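Local atomic coordinates of beta-galactosidase/beta-glucuronidase (PDB entry 6MVF), a protein that binds flavin mononucleotide and, as a glycoside hydrolase of family 2 from a gut bacterium, probably hydrolyses beta-glucuronides. Residues A[30-43]-A[46-58]. Numbering follows the deposited sequence.
Sequences LNEGWTLRFPKGER and ETVTLPHTWNAVD
Arg43 reaches residues 54-58 with both terminal nitrogens. Arg43 NH1 donates to Trp54 O over 2.8 Å in a nearly straight bond that lies in the guanidinium plane, while Arg43 NH2 forms a salt bridge of 3.2 Å with Asp58 OD2. The carboxylate is turned 56° from the guanidinium, and a water accepting from NH2 and donating to OD2 closes a second route between the charges; Asp58 OD2 also takes the backbone N of Leu67. Four backbone hydrogen bonds, Trp34 with Val48 and Leu36 with Glu46, pair strands 34-37 and 46-48 as an antiparallel hairpin at the margin of a sheet in the sugar-binding domain of this family 2 enzyme, strand 70-78 flanking 34-37 on its other side. Beyond the strands, Leu50 N donates to Asn31 O. Leu50 then lays CG over the five-membered ring of Trp34, a CH-pi contact 3.9 Å from the centroid. With CG anti to its carbonyl carbon (chi1 -64°), Trp34 keeps its ring on the Val48 side of the hairpin and gives NE1 to Leu30 O, 2.8 Å away. A leucine in place of Trp34 would probably leave Leu30 O without this donor and strip Leu50 of the ring face it packs on. Farther along, Leu36 CD2 approaches His52 CE1 at 3.4 Å, and Phe38 directs its edge at the Trp54 face in a T-shaped pair, planes 82° apart.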
loop_
_atom_site.group_PDB
_atom_site.type_symbol
_atom_site.label_atom_id
_atom_site.label_comp_id
_atom_site.label_asym_id
_atom_site.label_seq_id
_atom_site.Cartn_x
_atom_site.Cartn_y
_atom_site.Cartn_z
ATOM N N LEU A 30 1.785 19.312 12.155
ATOM C CA LEU A 30 1.658 20.676 11.665
ATOM C C LEU A 30 2.839 21.007 10.773
ATOM O O LEU A 30 3.503 22.026 10.980
ATOM C CB LEU A 30 1.615 21.680 12.810
ATOM C CG LEU A 30 0.485 21.673 13.812
ATOM C CD1 LEU A 30 0.951 22.478 15.029
ATOM C CD2 LEU A 30 -0.750 22.284 13.184
ATOM N N ASN A 31 3.140 20.157 9.801
ATOM C CA ASN A 31 4.309 20.409 8.970
ATOM C C ASN A 31 4.008 21.284 7.759
ATOM O O ASN A 31 4.941 21.826 7.160
ATOM C CB ASN A 31 4.924 19.077 8.524
ATOM C CG ASN A 31 5.700 18.377 9.651
ATOM O OD1 ASN A 31 5.798 18.886 10.777
ATOM N ND2 ASN A 31 6.262 17.210 9.343
ATOM N N GLU A 32 2.738 21.445 7.397
ATOM C CA GLU A 32 2.341 22.157 6.192
ATOM C C GLU A 32 1.949 23.600 6.491
ATOM O O GLU A 32 1.606 23.955 7.619
ATOM C CB GLU A 32 1.176 21.439 5.515
ATOM C CG GLU A 32 1.581 20.146 4.858
ATOM C CD GLU A 32 0.463 19.130 4.866
ATOM O OE1 GLU A 32 -0.487 19.292 5.677
ATOM O OE2 GLU A 32 0.537 18.170 4.061
ATOM N N GLY A 33 2.014 24.433 5.455
ATOM C CA GLY A 33 1.374 25.738 5.493
ATOM C C GLY A 33 2.120 26.851 6.197
ATOM O O GLY A 33 1.495 27.711 6.831
ATOM N N TRP A 34 3.439 26.884 6.083
ATOM C CA TRP A 34 4.247 27.844 6.812
ATOM C C TRP A 34 4.740 28.930 5.870
ATOM O O TRP A 34 5.036 28.676 4.696
ATOM C CB TRP A 34 5.460 27.175 7.487
ATOM C CG TRP A 34 5.112 26.172 8.534
ATOM C CD1 TRP A 34 4.787 24.855 8.339
ATOM C CD2 TRP A 34 5.061 26.390 9.951
ATOM N NE1 TRP A 34 4.541 24.247 9.545
ATOM C CE2 TRP A 34 4.706 25.165 10.550
ATOM C CE3 TRP A 34 5.294 27.497 10.769
ATOM C CZ2 TRP A 34 4.575 25.019 11.930
ATOM C CZ3 TRP A 34 5.160 27.353 12.143
ATOM C CH2 TRP A 34 4.805 26.124 12.709
ATOM N N THR A 35 4.843 30.139 6.405
ATOM C CA THR A 35 5.586 31.208 5.765
ATOM C C THR A 35 6.833 31.486 6.580
ATOM O O THR A 35 6.756 31.630 7.806
ATOM C CB THR A 35 4.736 32.467 5.643
ATOM O OG1 THR A 35 3.519 32.113 5.001
ATOM C CG2 THR A 35 5.451 33.506 4.796
ATOM N N LEU A 36 7.974 31.530 5.900
ATOM C CA LEU A 36 9.248 31.885 6.508
ATOM C C LEU A 36 9.598 33.312 6.114
ATOM O O LEU A 36 9.767 33.601 4.926
ATOM C CB LEU A 36 10.351 30.934 6.057
ATOM C CG LEU A 36 11.734 31.256 6.602
ATOM C CD1 LEU A 36 11.701 31.242 8.114
ATOM C CD2 LEU A 36 12.728 30.261 6.087
ATOM N N ARG A 37 9.691 34.198 7.102
ATOM C CA ARG A 37 10.177 35.557 6.901
ATOM C C ARG A 37 11.535 35.722 7.571
ATOM O O ARG A 37 11.905 34.965 8.477
ATOM C CB ARG A 37 9.200 36.603 7.454
ATOM C CG ARG A 37 7.859 36.610 6.777
ATOM C CD ARG A 37 6.914 37.561 7.466
ATOM N NE ARG A 37 5.631 37.612 6.781
ATOM C CZ ARG A 37 4.545 36.973 7.191
ATOM N NH1 ARG A 37 4.593 36.243 8.289
ATOM N NH2 ARG A 37 3.413 37.059 6.504
ATOM N N PHE A 38 12.276 36.724 7.103
ATOM C CA PHE A 38 13.582 37.078 7.663
ATOM C C PHE A 38 13.546 38.539 8.083
ATOM O O PHE A 38 13.621 39.436 7.225
ATOM C CB PHE A 38 14.698 36.825 6.650
ATOM C CG PHE A 38 14.986 35.363 6.423
ATOM C CD1 PHE A 38 14.324 34.655 5.434
ATOM C CD2 PHE A 38 15.910 34.691 7.212
ATOM C CE1 PHE A 38 14.580 33.300 5.227
ATOM C CE2 PHE A 38 16.170 33.335 7.009
ATOM C CZ PHE A 38 15.494 32.644 6.017
ATOM N N PRO A 39 13.432 38.827 9.384
ATOM C CA PRO A 39 13.263 40.226 9.821
ATOM C C PRO A 39 14.385 41.163 9.397
ATOM O O PRO A 39 14.118 42.344 9.164
ATOM C CB PRO A 39 13.182 40.109 11.349
ATOM C CG PRO A 39 12.751 38.725 11.601
ATOM C CD PRO A 39 13.370 37.884 10.509
ATOM N N LYS A 40 15.626 40.691 9.298
ATOM C CA LYS A 40 16.730 41.517 8.822
ATOM C C LYS A 40 16.827 41.545 7.294
ATOM O O LYS A 40 17.852 41.989 6.760
ATOM C CB LYS A 40 18.057 41.043 9.431
ATOM C CG LYS A 40 18.218 41.310 10.926
ATOM C CD LYS A 40 19.150 40.288 11.607
ATOM C CE LYS A 40 20.614 40.397 11.148
ATOM N NZ LYS A 40 21.464 39.143 11.383
ATOM N N GLY A 41 15.809 41.050 6.590
ATOM C CA GLY A 41 15.634 41.268 5.163
ATOM C C GLY A 41 16.549 40.518 4.218
ATOM O O GLY A 41 16.627 40.888 3.042
ATOM N N GLU A 42 17.231 39.463 4.666
ATOM C CA GLU A 42 18.179 38.795 3.779
ATOM C C GLU A 42 17.497 37.974 2.698
ATOM O O GLU A 42 18.163 37.574 1.737
ATOM C CB GLU A 42 19.110 37.887 4.576
ATOM C CG GLU A 42 19.954 38.605 5.602
ATOM C CD GLU A 42 19.531 38.283 7.027
ATOM O OE1 GLU A 42 18.302 38.115 7.257
ATOM O OE2 GLU A 42 20.431 38.195 7.908
ATOM N N ARG A 43 16.205 37.680 2.841
ATOM C CA ARG A 43 15.488 36.866 1.865
ATOM C C ARG A 43 14.036 37.300 1.855
ATOM O O ARG A 43 13.468 37.590 2.909
ATOM C CB ARG A 43 15.565 35.356 2.164
ATOM C CG ARG A 43 16.882 34.726 1.756
ATOM C CD ARG A 43 16.969 33.241 2.038
ATOM N NE ARG A 43 18.366 32.801 1.951
ATOM C CZ ARG A 43 18.801 31.603 2.336
ATOM N NH1 ARG A 43 17.939 30.715 2.833
ATOM N NH2 ARG A 43 20.094 31.295 2.234
ATOM N N GLU A 46 8.724 33.536 1.999
ATOM C CA GLU A 46 8.511 32.334 1.206
ATOM C C GLU A 46 7.634 31.366 1.992
ATOM O O GLU A 46 7.675 31.325 3.226
ATOM C CB GLU A 46 9.846 31.677 0.840
ATOM C CG GLU A 46 9.705 30.359 0.110
ATOM C CD GLU A 46 11.042 29.686 -0.183
ATOM O OE1 GLU A 46 12.053 30.029 0.478
ATOM O OE2 GLU A 46 11.076 28.810 -1.082
ATOM N N THR A 47 6.818 30.605 1.273
ATOM C CA THR A 47 6.047 29.550 1.904
ATOM C C THR A 47 6.825 28.254 1.800
ATOM O O THR A 47 7.432 27.965 0.765
ATOM C CB THR A 47 4.679 29.387 1.260
ATOM O OG1 THR A 47 4.846 29.278 -0.154
ATOM C CG2 THR A 47 3.815 30.587 1.583
ATOM N N VAL A 48 6.822 27.494 2.898
ATOM C CA VAL A 48 7.682 26.333 3.068
ATOM C C VAL A 48 6.866 25.232 3.725
ATOM O O VAL A 48 5.885 25.488 4.427
ATOM C CB VAL A 48 8.933 26.644 3.937
ATOM C CG1 VAL A 48 9.783 27.770 3.319
ATOM C CG2 VAL A 48 8.523 26.987 5.376
ATOM N N THR A 49 7.298 23.996 3.504
ATOM C CA THR A 49 6.788 22.852 4.242
ATOM C C THR A 49 7.905 22.267 5.102
ATOM O O THR A 49 9.058 22.201 4.669
ATOM C CB THR A 49 6.215 21.815 3.273
ATOM O OG1 THR A 49 5.077 22.384 2.606
ATOM C CG2 THR A 49 5.774 20.567 4.007
ATOM N N LEU A 50 7.574 21.895 6.350
ATOM C CA LEU A 50 8.538 21.240 7.238
ATOM C C LEU A 50 8.648 19.748 6.921
ATOM O O LEU A 50 7.660 19.121 6.526
ATOM C CB LEU A 50 8.127 21.402 8.696
ATOM C CG LEU A 50 7.805 22.814 9.159
ATOM C CD1 LEU A 50 7.582 22.803 10.669
ATOM C CD2 LEU A 50 8.910 23.786 8.725
ATOM N N PRO A 51 9.834 19.133 7.124
ATOM C CA PRO A 51 11.122 19.642 7.628
ATOM C C PRO A 51 11.774 20.690 6.768
ATOM O O PRO A 51 11.746 20.574 5.551
ATOM C CB PRO A 51 12.017 18.388 7.664
ATOM C CG PRO A 51 11.299 17.365 6.874
ATOM C CD PRO A 51 9.847 17.662 7.039
ATOM N N HIS A 52 12.395 21.685 7.397
ATOM C CA HIS A 52 12.941 22.790 6.631
ATOM C C HIS A 52 14.182 23.372 7.287
ATOM O O HIS A 52 14.266 23.502 8.511
ATOM C CB HIS A 52 11.901 23.900 6.447
ATOM C CG HIS A 52 12.428 25.067 5.682
ATOM N ND1 HIS A 52 12.967 26.176 6.298
ATOM C CD2 HIS A 52 12.557 25.273 4.348
ATOM C CE1 HIS A 52 13.386 27.024 5.376
ATOM N NE2 HIS A 52 13.149 26.501 4.185
ATOM N N THR A 53 15.138 23.732 6.451
ATOM C CA THR A 53 16.224 24.602 6.860
ATOM C C THR A 53 16.463 25.614 5.757
ATOM O O THR A 53 16.373 25.281 4.575
ATOM C CB THR A 53 17.523 23.842 7.133
ATOM O OG1 THR A 53 18.570 24.796 7.366
ATOM C CG2 THR A 53 17.889 22.926 5.955
ATOM N N TRP A 54 16.772 26.851 6.138
ATOM C CA TRP A 54 17.150 27.833 5.127
ATOM C C TRP A 54 18.597 27.653 4.651
ATOM O O TRP A 54 19.005 28.331 3.706
ATOM C CB TRP A 54 16.896 29.264 5.650
ATOM C CG TRP A 54 17.697 29.665 6.876
ATOM C CD1 TRP A 54 19.029 30.032 6.922
ATOM C CD2 TRP A 54 17.216 29.742 8.227
ATOM N NE1 TRP A 54 19.400 30.314 8.224
ATOM C CE2 TRP A 54 18.311 30.145 9.042
ATOM C CE3 TRP A 54 15.972 29.499 8.829
ATOM C CZ2 TRP A 54 18.190 30.324 10.424
ATOM C CZ3 TRP A 54 15.851 29.678 10.200
ATOM C CH2 TRP A 54 16.958 30.086 10.985
ATOM N N ASN A 55 19.367 26.731 5.248
ATOM C CA ASN A 55 20.745 26.476 4.838
ATOM C C ASN A 55 20.882 25.232 3.963
ATOM O O ASN A 55 21.998 24.732 3.789
ATOM C CB ASN A 55 21.672 26.348 6.057
ATOM C CG ASN A 55 21.721 27.615 6.907
ATOM O OD1 ASN A 55 21.549 27.575 8.136
ATOM N ND2 ASN A 55 21.943 28.747 6.252
ATOM N N ALA A 56 19.776 24.731 3.402
ATOM C CA ALA A 56 19.808 23.457 2.684
ATOM C C ALA A 56 20.748 23.493 1.493
ATOM O O ALA A 56 21.302 22.461 1.111
ATOM C CB ALA A 56 18.409 23.082 2.211
ATOM N N VAL A 57 20.924 24.652 0.873
ATOM C CA VAL A 57 21.841 24.798 -0.248
ATOM C C VAL A 57 23.115 25.541 0.158
ATOM O O VAL A 57 24.218 25.035 -0.047
ATOM C CB VAL A 57 21.147 25.469 -1.453
ATOM C CG1 VAL A 57 22.122 25.659 -2.601
ATOM C CG2 VAL A 57 19.967 24.619 -1.877
ATOM N N ASP A 58 22.990 26.730 0.764
ATOM C CA ASP A 58 24.220 27.492 0.993
ATOM C C ASP A 58 25.097 26.855 2.074
ATOM O O ASP A 58 26.305 27.120 2.111
ATOM C CB ASP A 58 23.913 28.971 1.299
ATOM C CG ASP A 58 23.209 29.194 2.643
ATOM O OD1 ASP A 58 22.816 28.210 3.313
ATOM O OD2 ASP A 58 23.040 30.381 3.028
HETATM O O HOH W 1 22.272 32.744 1.570
#